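Cellulose 1,4-beta-cellobiosidase (Clostridium thermocellum, PDB 3ZQX) belongs to a carbohydrate-binding module family that typically binds cellulose, although this module, from a cellobiose-releasing cellulosomal enzyme, is probably adhesion-deficient in its natural form. Local coordinates at residues A[17-22]-A[40-45]; A[10-15]-A[120-125]; A[77-82]-A[99-104]. The protein carries 1 engineered substitution. All coordinates share one frame; numbering follows the deposited sequence. Where two conformers were deposited one is given.

Contact 1. Residues A[17-22]-A[40-45]. With CA (calcium ion), chain B.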
loop_
_atom_site.group_PDB
_atom_site.type_symbol
_atom_site.label_atom_id
_atom_site.label_comp_id
_atom_site.label_asym_id
_atom_site.label_seq_id
_atom_site.Cartn_x
_atom_site.Cartn_y
_atom_site.Cartn_z
ATOM N N GLN A 17 0.153 -17.460 -2.678
ATOM C CA GLN A 17 1.289 -17.185 -1.819
ATOM C C GLN A 17 1.732 -15.725 -1.880
ATOM O O GLN A 17 2.539 -15.299 -1.052
ATOM C CB GLN A 17 2.452 -18.097 -2.183
ATOM C CG GLN A 17 2.161 -19.554 -1.919
ATOM C CD GLN A 17 3.053 -20.452 -2.733
ATOM O OE1 GLN A 17 3.051 -20.385 -3.960
ATOM N NE2 GLN A 17 3.854 -21.269 -2.061
ATOM N N GLU A 18 1.257 -14.971 -2.869
ATOM C CA GLU A 18 1.669 -13.583 -3.018
ATOM C C GLU A 18 0.478 -12.661 -3.253
ATOM O O GLU A 18 -0.162 -12.711 -4.302
ATOM C CB GLU A 18 2.644 -13.453 -4.193
ATOM C CG GLU A 18 3.960 -14.170 -3.959
ATOM C CD GLU A 18 4.964 -13.952 -5.071
ATOM O OE1 GLU A 18 4.546 -13.717 -6.220
ATOM O OE2 GLU A 18 6.177 -14.009 -4.789
ATOM N N ILE A 19 0.205 -11.778 -2.297
ATOM C CA ILE A 19 -0.606 -10.608 -2.595
ATOM C C ILE A 19 0.241 -9.770 -3.540
ATOM O O ILE A 19 1.439 -9.632 -3.302
ATOM C CB ILE A 19 -0.936 -9.804 -1.317
ATOM C CG1 ILE A 19 -1.758 -10.650 -0.340
ATOM C CG2 ILE A 19 -1.634 -8.504 -1.667
ATOM C CD1 ILE A 19 -1.945 -10.006 1.024
ATOM N N LYS A 20 -0.328 -9.302 -4.649
ATOM C CA LYS A 20 0.468 -8.556 -5.613
ATOM C C LYS A 20 -0.368 -7.513 -6.325
ATOM O O LYS A 20 -1.411 -7.835 -6.899
ATOM C CB LYS A 20 1.079 -9.517 -6.640
ATOM C CG LYS A 20 2.002 -8.853 -7.656
ATOM C CD LYS A 20 2.614 -9.855 -8.618
ATOM C CE LYS A 20 3.520 -9.169 -9.624
ATOM N NZ LYS A 20 4.130 -10.133 -10.570
ATOM N N GLY A 21 0.147 -6.294 -6.395
ATOM C CA GLY A 21 -0.526 -5.218 -7.083
ATOM C C GLY A 21 0.422 -4.056 -7.237
ATOM O O GLY A 21 1.643 -4.232 -7.162
ATOM N N LYS A 22 -0.131 -2.881 -7.513
ATOM C CA LYS A 22 0.667 -1.670 -7.578
ATOM C C LYS A 22 -0.068 -0.535 -6.906
ATOM O O LYS A 22 -1.299 -0.487 -6.913
ATOM C CB LYS A 22 0.967 -1.268 -9.026
ATOM C CG LYS A 22 1.575 -2.366 -9.888
ATOM C CD LYS A 22 1.965 -1.850 -11.266
ATOM C CE LYS A 22 2.538 -2.963 -12.125
ATOM N NZ LYS A 22 3.070 -2.433 -13.414
ATOM N N LEU A 40 1.506 5.000 4.142
ATOM C CA LEU A 40 0.494 4.292 3.359
ATOM C C LEU A 40 0.147 2.973 4.048
ATOM O O LEU A 40 1.039 2.293 4.560
ATOM C CB LEU A 40 1.036 4.023 1.947
ATOM C CG LEU A 40 0.180 3.197 0.978
ATOM C CD1 LEU A 40 0.465 3.572 -0.476
ATOM C CD2 LEU A 40 0.369 1.706 1.187
ATOM N N ARG A 41 -1.139 2.607 4.064
ATOM C CA ARG A 41 -1.535 1.303 4.604
ATOM C C ARG A 41 -2.454 0.536 3.665
ATOM O O ARG A 41 -3.438 1.078 3.144
ATOM C CB ARG A 41 -2.192 1.444 5.982
ATOM C CG ARG A 41 -1.225 1.968 7.023
ATOM C CD ARG A 41 -1.861 2.149 8.395
ATOM N NE ARG A 41 -0.823 2.580 9.332
ATOM C CZ ARG A 41 -1.045 3.018 10.565
ATOM N NH1 ARG A 41 -2.280 3.117 11.027
ATOM N NH2 ARG A 41 -0.019 3.373 11.331
ATOM N N TYR A 42 -2.094 -0.730 3.456
ATOM C CA TYR A 42 -2.882 -1.702 2.709
ATOM C C TYR A 42 -3.346 -2.768 3.693
ATOM O O TYR A 42 -2.527 -3.454 4.307
ATOM C CB TYR A 42 -2.021 -2.333 1.595
ATOM C CG TYR A 42 -2.715 -3.446 0.822
ATOM C CD1 TYR A 42 -2.711 -4.753 1.288
ATOM C CD2 TYR A 42 -3.381 -3.181 -0.372
ATOM C CE1 TYR A 42 -3.351 -5.766 0.588
ATOM C CE2 TYR A 42 -4.029 -4.180 -1.071
ATOM C CZ TYR A 42 -4.012 -5.473 -0.596
ATOM O OH TYR A 42 -4.669 -6.446 -1.318
ATOM N N TYR A 43 -4.661 -2.877 3.856
ATOM C CA TYR A 43 -5.265 -3.688 4.912
ATOM C C TYR A 43 -5.538 -5.106 4.453
ATOM O O TYR A 43 -6.177 -5.324 3.423
ATOM C CB TYR A 43 -6.559 -3.020 5.402
ATOM C CG TYR A 43 -6.294 -1.644 5.960
ATOM C CD1 TYR A 43 -5.891 -1.481 7.275
ATOM C CD2 TYR A 43 -6.375 -0.508 5.151
ATOM C CE1 TYR A 43 -5.605 -0.225 7.789
ATOM C CE2 TYR A 43 -6.092 0.753 5.650
ATOM C CZ TYR A 43 -5.712 0.890 6.967
ATOM O OH TYR A 43 -5.425 2.148 7.439
ATOM N N PHE A 44 -5.032 -6.074 5.215
ATOM C CA PHE A 44 -5.274 -7.469 4.920
ATOM C C PHE A 44 -5.196 -8.260 6.204
ATOM O O PHE A 44 -4.487 -7.876 7.137
ATOM C CB PHE A 44 -4.265 -7.998 3.880
ATOM C CG PHE A 44 -2.867 -8.222 4.412
ATOM C CD1 PHE A 44 -1.970 -7.175 4.558
ATOM C CD2 PHE A 44 -2.450 -9.503 4.745
ATOM C CE1 PHE A 44 -0.684 -7.400 5.030
ATOM C CE2 PHE A 44 -1.163 -9.741 5.226
ATOM C CZ PHE A 44 -0.272 -8.684 5.350
ATOM N N THR A 45 -5.915 -9.372 6.238
ATOM C CA THR A 45 -5.903 -10.249 7.396
ATOM C C THR A 45 -4.858 -11.332 7.197
ATOM O O THR A 45 -4.803 -11.978 6.144
ATOM C CB THR A 45 -7.268 -10.908 7.606
ATOM O OG1 THR A 45 -7.712 -11.453 6.363
ATOM C CG2 THR A 45 -8.289 -9.894 8.119
HETATM CA CA CA B . -6.432 -12.738 4.530
HETATM O O HOH W 1 -4.419 -12.373 3.061
#

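Contact 2. Residues A[10-15]-A[120-125]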
loop_
_atom_site.group_PDB
_atom_site.type_symbol
_atom_site.label_atom_id
_atom_site.label_comp_id
_atom_site.label_asym_id
_atom_site.label_seq_id
_atom_site.Cartn_x
_atom_site.Cartn_y
_atom_site.Cartn_z
ATOM N N GLU A 10 -2.834 -7.235 -9.336
ATOM C CA GLU A 10 -2.240 -8.190 -10.272
ATOM C C GLU A 10 -2.643 -9.622 -9.943
ATOM O O GLU A 10 -3.167 -10.327 -10.804
ATOM C CB GLU A 10 -0.735 -7.995 -10.443
ATOM C CG GLU A 10 -0.429 -6.713 -11.207
ATOM C CD GLU A 10 1.015 -6.582 -11.636
ATOM O OE1 GLU A 10 1.911 -7.071 -10.918
ATOM O OE2 GLU A 10 1.256 -5.982 -12.704
ATOM N N ASN A 11 -2.382 -10.074 -8.719
ATOM C CA ASN A 11 -2.790 -11.428 -8.364
ATOM C C ASN A 11 -4.207 -11.418 -7.812
ATOM O O ASN A 11 -4.471 -10.944 -6.705
ATOM C CB ASN A 11 -1.851 -12.014 -7.312
ATOM C CG ASN A 11 -0.575 -12.571 -7.907
ATOM O OD1 ASN A 11 -0.352 -12.498 -9.114
ATOM N ND2 ASN A 11 0.276 -13.128 -7.055
ATOM N N THR A 12 -5.115 -11.971 -8.611
ATOM C CA THR A 12 -6.542 -11.948 -8.319
ATOM C C THR A 12 -7.080 -13.212 -7.663
ATOM O O THR A 12 -8.244 -13.258 -7.276
ATOM C CB THR A 12 -7.342 -11.719 -9.609
ATOM O OG1 THR A 12 -7.039 -12.761 -10.541
ATOM C CG2 THR A 12 -6.970 -10.384 -10.232
ATOM N N GLN A 13 -6.237 -14.227 -7.519
ATOM C CA GLN A 13 -6.679 -15.500 -6.956
ATOM C C GLN A 13 -6.915 -15.370 -5.461
ATOM O O GLN A 13 -6.099 -14.784 -4.756
ATOM C CB GLN A 13 -5.623 -16.579 -7.198
ATOM C CG GLN A 13 -5.471 -16.999 -8.650
ATOM C CD GLN A 13 -6.561 -17.952 -9.095
ATOM O OE1 GLN A 13 -6.478 -19.158 -8.862
ATOM N NE2 GLN A 13 -7.591 -17.415 -9.741
ATOM N N THR A 14 -8.037 -15.912 -4.994
ATOM C CA THR A 14 -8.362 -15.927 -3.572
ATOM C C THR A 14 -7.193 -16.513 -2.782
ATOM O O THR A 14 -6.675 -15.903 -1.837
ATOM C CB THR A 14 -9.650 -16.751 -3.306
ATOM O OG1 THR A 14 -10.757 -16.127 -3.964
ATOM C CG2 THR A 14 -9.937 -16.840 -1.815
ATOM N N SER A 15 -6.768 -17.695 -3.203
ATOM C CA SER A 15 -5.711 -18.423 -2.530
ATOM C C SER A 15 -4.412 -18.224 -3.301
ATOM O O SER A 15 -4.310 -18.613 -4.469
ATOM C CB SER A 15 -6.061 -19.904 -2.456
ATOM O OG SER A 15 -4.959 -20.653 -1.987
ATOM N N THR A 120 -11.175 -6.741 -9.132
ATOM C CA THR A 120 -11.806 -6.149 -10.303
ATOM C C THR A 120 -11.067 -4.926 -10.831
ATOM O O THR A 120 -11.377 -4.462 -11.936
ATOM C CB THR A 120 -13.283 -5.759 -10.053
ATOM O OG1 THR A 120 -13.359 -4.599 -9.218
ATOM C CG2 THR A 120 -14.063 -6.916 -9.439
ATOM N N ILE A 121 -10.083 -4.418 -10.085
ATOM C CA ILE A 121 -9.391 -3.213 -10.537
ATOM C C ILE A 121 -8.076 -3.652 -11.163
ATOM O O ILE A 121 -7.125 -4.015 -10.468
ATOM C CB ILE A 121 -9.106 -2.274 -9.345
ATOM C CG1 ILE A 121 -10.426 -1.888 -8.674
ATOM C CG2 ILE A 121 -8.365 -1.042 -9.815
ATOM C CD1 ILE A 121 -10.278 -1.034 -7.446
ATOM N N LYS A 122 -8.046 -3.643 -12.495
ATOM C CA LYS A 122 -6.862 -4.076 -13.237
ATOM C C LYS A 122 -6.032 -2.956 -13.830
ATOM O O LYS A 122 -4.926 -3.192 -14.301
ATOM C CB LYS A 122 -7.248 -5.077 -14.328
ATOM C CG LYS A 122 -7.931 -6.327 -13.802
ATOM C CD LYS A 122 -7.008 -7.117 -12.895
ATOM C CE LYS A 122 -5.802 -7.645 -13.657
ATOM N NZ LYS A 122 -4.932 -8.495 -12.796
ATOM N N ALA A 123 -6.559 -1.740 -13.765
ATOM C CA ALA A 123 -5.881 -0.540 -14.241
ATOM C C ALA A 123 -5.937 0.460 -13.104
ATOM O O ALA A 123 -6.876 0.449 -12.302
ATOM C CB ALA A 123 -6.572 0.026 -15.471
ATOM N N PHE A 124 -4.943 1.331 -13.024
ATOM C CA PHE A 124 -4.903 2.269 -11.912
ATOM C C PHE A 124 -6.193 3.055 -11.793
ATOM O O PHE A 124 -6.687 3.622 -12.771
ATOM C CB PHE A 124 -3.748 3.256 -12.062
ATOM C CG PHE A 124 -2.434 2.752 -11.541
ATOM C CD1 PHE A 124 -2.294 2.320 -10.230
ATOM C CD2 PHE A 124 -1.321 2.746 -12.367
ATOM C CE1 PHE A 124 -1.066 1.874 -9.766
ATOM C CE2 PHE A 124 -0.093 2.305 -11.909
ATOM C CZ PHE A 124 0.035 1.870 -10.610
ATOM N N GLN A 125 -6.729 3.099 -10.580
ATOM C CA GLN A 125 -7.801 4.018 -10.267
ATOM C C GLN A 125 -7.638 4.541 -8.851
ATOM O O GLN A 125 -7.081 3.869 -7.984
ATOM C CB GLN A 125 -9.176 3.390 -10.493
ATOM C CG GLN A 125 -9.608 2.388 -9.462
ATOM C CD GLN A 125 -10.962 1.790 -9.798
ATOM O OE1 GLN A 125 -11.181 1.313 -10.912
ATOM N NE2 GLN A 125 -11.883 1.829 -8.843
#

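Contact 3. Residues A[77-82]-A[99-104]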
loop_
_atom_site.group_PDB
_atom_site.type_symbol
_atom_site.label_atom_id
_atom_site.label_comp_id
_atom_site.label_asym_id
_atom_site.label_seq_id
_atom_site.Cartn_x
_atom_site.Cartn_y
_atom_site.Cartn_z
ATOM N N HIS A 77 -5.393 -5.233 10.635
ATOM C CA HIS A 77 -4.023 -5.530 10.228
ATOM C C HIS A 77 -3.684 -4.939 8.855
ATOM O O HIS A 77 -4.553 -4.823 7.976
ATOM C CB HIS A 77 -3.848 -7.050 10.230
ATOM C CG HIS A 77 -2.451 -7.500 9.947
ATOM N ND1 HIS A 77 -2.037 -7.930 8.706
ATOM C CD2 HIS A 77 -1.368 -7.594 10.756
ATOM C CE1 HIS A 77 -0.754 -8.254 8.763
ATOM N NE2 HIS A 77 -0.325 -8.066 9.997
ATOM N N TYR A 78 -2.419 -4.579 8.655
ATOM C CA TYR A 78 -1.985 -3.972 7.398
ATOM C C TYR A 78 -0.499 -4.141 7.121
ATOM O O TYR A 78 0.323 -4.348 8.027
ATOM C CB TYR A 78 -2.298 -2.452 7.368
ATOM C CG TYR A 78 -1.804 -1.730 8.613
ATOM C CD1 TYR A 78 -0.486 -1.299 8.730
ATOM C CD2 TYR A 78 -2.649 -1.524 9.695
ATOM C CE1 TYR A 78 -0.034 -0.685 9.891
ATOM C CE2 TYR A 78 -2.209 -0.902 10.858
ATOM C CZ TYR A 78 -0.901 -0.486 10.950
ATOM O OH TYR A 78 -0.414 0.119 12.078
ATOM N N LEU A 79 -0.182 -4.027 5.835
ATOM C CA LEU A 79 1.120 -3.583 5.366
ATOM C C LEU A 79 1.175 -2.065 5.480
ATOM O O LEU A 79 0.257 -1.368 5.039
ATOM C CB LEU A 79 1.287 -3.926 3.880
ATOM C CG LEU A 79 2.451 -3.239 3.157
ATOM C CD1 LEU A 79 3.800 -3.777 3.622
ATOM C CD2 LEU A 79 2.298 -3.357 1.646
ATOM N N GLN A 80 2.267 -1.554 6.047
ATOM C CA GLN A 80 2.543 -0.134 6.081
ATOM C C GLN A 80 3.765 0.163 5.224
ATOM O O GLN A 80 4.786 -0.527 5.300
ATOM C CB GLN A 80 2.813 0.317 7.520
ATOM C CG GLN A 80 3.283 1.754 7.639
ATOM C CD GLN A 80 3.107 2.275 9.045
ATOM O OE1 GLN A 80 1.997 2.309 9.555
ATOM N NE2 GLN A 80 4.207 2.650 9.699
ATOM N N LEU A 81 3.653 1.189 4.390
ATOM C CA LEU A 81 4.821 1.729 3.712
ATOM C C LEU A 81 5.114 3.116 4.211
ATOM O O LEU A 81 4.243 4.000 4.214
ATOM C CB LEU A 81 4.643 1.791 2.200
ATOM C CG LEU A 81 4.538 0.448 1.502
ATOM C CD1 LEU A 81 4.397 0.661 0.009
ATOM C CD2 LEU A 81 5.755 -0.421 1.825
ATOM N N GLU A 82 6.350 3.278 4.653
ATOM C CA GLU A 82 6.937 4.574 4.910
ATOM C C GLU A 82 8.064 4.751 3.895
ATOM O O GLU A 82 8.324 3.866 3.078
ATOM C CB GLU A 82 7.422 4.669 6.355
ATOM C CG GLU A 82 6.258 4.784 7.324
ATOM C CD GLU A 82 6.660 4.620 8.760
ATOM O OE1 GLU A 82 7.044 3.497 9.133
ATOM O OE2 GLU A 82 6.589 5.612 9.520
ATOM N N PHE A 99 4.082 -3.981 -5.480
ATOM C CA PHE A 99 4.158 -4.628 -4.182
ATOM C C PHE A 99 3.790 -6.085 -4.239
ATOM O O PHE A 99 2.856 -6.481 -4.951
ATOM C CB PHE A 99 3.331 -3.891 -3.102
ATOM C CG PHE A 99 1.829 -4.036 -3.221
ATOM C CD1 PHE A 99 1.096 -3.243 -4.096
ATOM C CD2 PHE A 99 1.144 -4.924 -2.395
ATOM C CE1 PHE A 99 -0.282 -3.366 -4.173
ATOM C CE2 PHE A 99 -0.232 -5.037 -2.461
ATOM C CZ PHE A 99 -0.945 -4.262 -3.349
ATOM N N VAL A 100 4.547 -6.866 -3.473
ATOM C CA VAL A 100 4.245 -8.251 -3.166
ATOM C C VAL A 100 4.309 -8.404 -1.652
ATOM O O VAL A 100 5.230 -7.869 -1.004
ATOM C CB VAL A 100 5.271 -9.194 -3.815
ATOM C CG1 VAL A 100 5.249 -10.573 -3.163
ATOM C CG2 VAL A 100 5.019 -9.295 -5.315
ATOM N N ILE A 101 3.329 -9.110 -1.091
ATOM C CA ILE A 101 3.372 -9.507 0.311
ATOM C C ILE A 101 3.341 -11.023 0.353
ATOM O O ILE A 101 2.427 -11.659 -0.197
ATOM C CB ILE A 101 2.168 -8.971 1.114
ATOM C CG1 ILE A 101 2.080 -7.447 1.030
ATOM C CG2 ILE A 101 2.249 -9.436 2.567
ATOM C CD1 ILE A 101 0.724 -6.903 1.407
ATOM N N ARG A 102 4.347 -11.617 0.976
ATOM C CA ARG A 102 4.437 -13.066 1.055
ATOM C C ARG A 102 4.912 -13.482 2.431
ATOM O O ARG A 102 5.292 -12.642 3.240
ATOM C CB ARG A 102 5.354 -13.614 -0.032
ATOM C CG ARG A 102 6.789 -13.200 0.068
ATOM C CD ARG A 102 7.449 -13.754 -1.186
ATOM N NE ARG A 102 8.844 -13.381 -1.343
ATOM C CZ ARG A 102 9.393 -13.016 -2.498
ATOM N NH1 ARG A 102 8.668 -12.953 -3.615
ATOM N NH2 ARG A 102 10.675 -12.704 -2.532
ATOM N N TYR A 103 4.840 -14.774 2.711
ATOM C CA TYR A 103 5.390 -15.330 3.937
ATOM C C TYR A 103 6.783 -15.913 3.724
ATOM O O TYR A 103 7.078 -16.464 2.661
ATOM C CB TYR A 103 4.478 -16.431 4.453
ATOM C CG TYR A 103 3.168 -15.944 5.013
ATOM C CD1 TYR A 103 3.094 -15.455 6.303
ATOM C CD2 TYR A 103 2.003 -15.975 4.255
ATOM C CE1 TYR A 103 1.899 -15.015 6.834
ATOM C CE2 TYR A 103 0.799 -15.538 4.776
ATOM C CZ TYR A 103 0.753 -15.056 6.065
ATOM O OH TYR A 103 -0.425 -14.621 6.626
ATOM N N ALA A 104 7.639 -15.810 4.739
ATOM C CA ALA A 104 8.965 -16.418 4.675
ATOM C C ALA A 104 8.899 -17.908 4.361
ATOM O O ALA A 104 9.792 -18.445 3.711
ATOM C CB ALA A 104 9.716 -16.193 5.980
#

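Contact 1. Residues A[17-22]-A[40-45]
Just past F44, whose ring I19 touches, T45 takes hold of a calcium ion with two of its own oxygens. The T45 backbone O lies 2.4 Å from the calcium, and T45 OG1 lies 2.6 Å from it. A chi1 of 49° sets that hydroxyl between the backbone N and the carbonyl carbon of T45, where it can share the ion with the carbonyl oxygen. A water molecule also binds the metal, and five further ligand atoms, among them E47 OE1, D110 O, N113 OD1 and D114 OD1, bring the shell to eight.

One residue back, the chemistry turns apolar. I19 reaches inward from strand 15-27 and splits its two branches between two rings. Its CD1 sits over one face of F44, 4.2 Å from the ring centroid and 27° off the normal, a CH-pi contact in which CD1 comes within 3.8 Å of F44 CD2. The CG1 arm is fully extended to get there (chi2 171°). The other branch, CG2, turns to Y42, standing 3.9 Å from Y42 CE1 and 3.7 Å from Y42 OH, and approaches that ring obliquely. No hydrogen bond joins 17-22 to 40-45; side chains alone make the link.

Strands 15-27 and 38-43 belong to different sheets of the beta sandwich, so this is face-to-face packing between sheets. F99 and I101 of strand 97-103 add to it, the first against I19 and the second against F44. All three touching residues are buried. What follows is that dispersion contacts hold the sheets together here, while one residue further on the calcium crosslinks T45 to E47, D110, N113 and D114.

Contact 2. Residues A[10-15]-A[120-125]
K122 lays its side chain against the backbone of E10 and the methyl of T12, joining two surface loops at the rim of the beta sandwich. One loop links strands 3-9 and 15-27; the other leads into strand 125-126, which pairs with strand 3-9.

The polar part centres on the K122 ammonium group. Its hydrogen bond goes to the carbonyl O of C9, just ahead of the first loop. E10 O is also close to K122 NZ, at 3.2 Å, but the angle is poor and no hydrogen bond forms; the nearness is probably a mild electrostatic attraction. Backbone bonds between I121 and C9, and between Q125 and Y7, hold the second loop to strand 3-9 alongside.

The van der Waals part is slight: the T12 CG2 methyl lies beside the ammonium nitrogen, the two side chains crossing at about a right angle, and P119 also touches T12. None of the three touching residues is buried, as befits a surface contact.

K122 gets there by folding rather than stretching: bends at its chi2 (-63°) and chi3 (-64°) curl the chain back to the first loop. K122 NZ ends 3.7 Å from E10 CA, and K122 NZ is 3.8 Å from T12 CG2.

Contact 3. Residues A[77-82]-A[99-104]
L79 and I101 make the tight part of this contact, pressing methyl to methyl between the two sheets. L79 CD2 lies 3.9 Å from I101 CD1, and the same I101 methyl is equally close, at 3.9 Å, to L79 CB. I101 CD1 thus fits against both the base and the tip of the leucine. With L79 CG anti to the backbone N (chi1 166°), the leucine extends across the gap, and the two side chains meet at a slant. F70 of strand 66-71 touches both of them, and Y42, on strand 38-43 beside strand 78-83, also touches I101.

F99 is the looser partner. L79 CD2 comes only to 4.5 Å from F99 CD2 and meets that ring obliquely; the ring itself is stacked on F23 and also meets Y42.

On the outer face of strand 78-83, partly exposed side chains do something quite different. Q80 NE2 gives E82 OE1 a weak hydrogen bond of 3.0 Å, and Q80 OE1 accepts one from R41. On the outside of the other strand, R102 forms a salt bridge with E18.

L79, F99 and I101, meeting between facing antiparallel sheets, line the core of the beta sandwich CBM3 modules adopt.

How the contacts relate
Contacts 1 and 3 are both core and join the same pair of sheets: strands 15-27 and 97-103 are neighbours in one, 38-43 and 78-83 in the other. Their centres are 6 Å apart, and the two are stitched together by backbone bonds such as L40 O to L81 N. Both work through apolar side chains, with aromatic rings carrying more of contact 1, which alone includes a calcium ligand. Contact 2 is at the surface, between loops, and rests on one lysine near carbonyl oxygens. It touches contact 1, where E10 and N11 bond to 17-22, but stays about 6 Å from contact 3 at the nearest atoms.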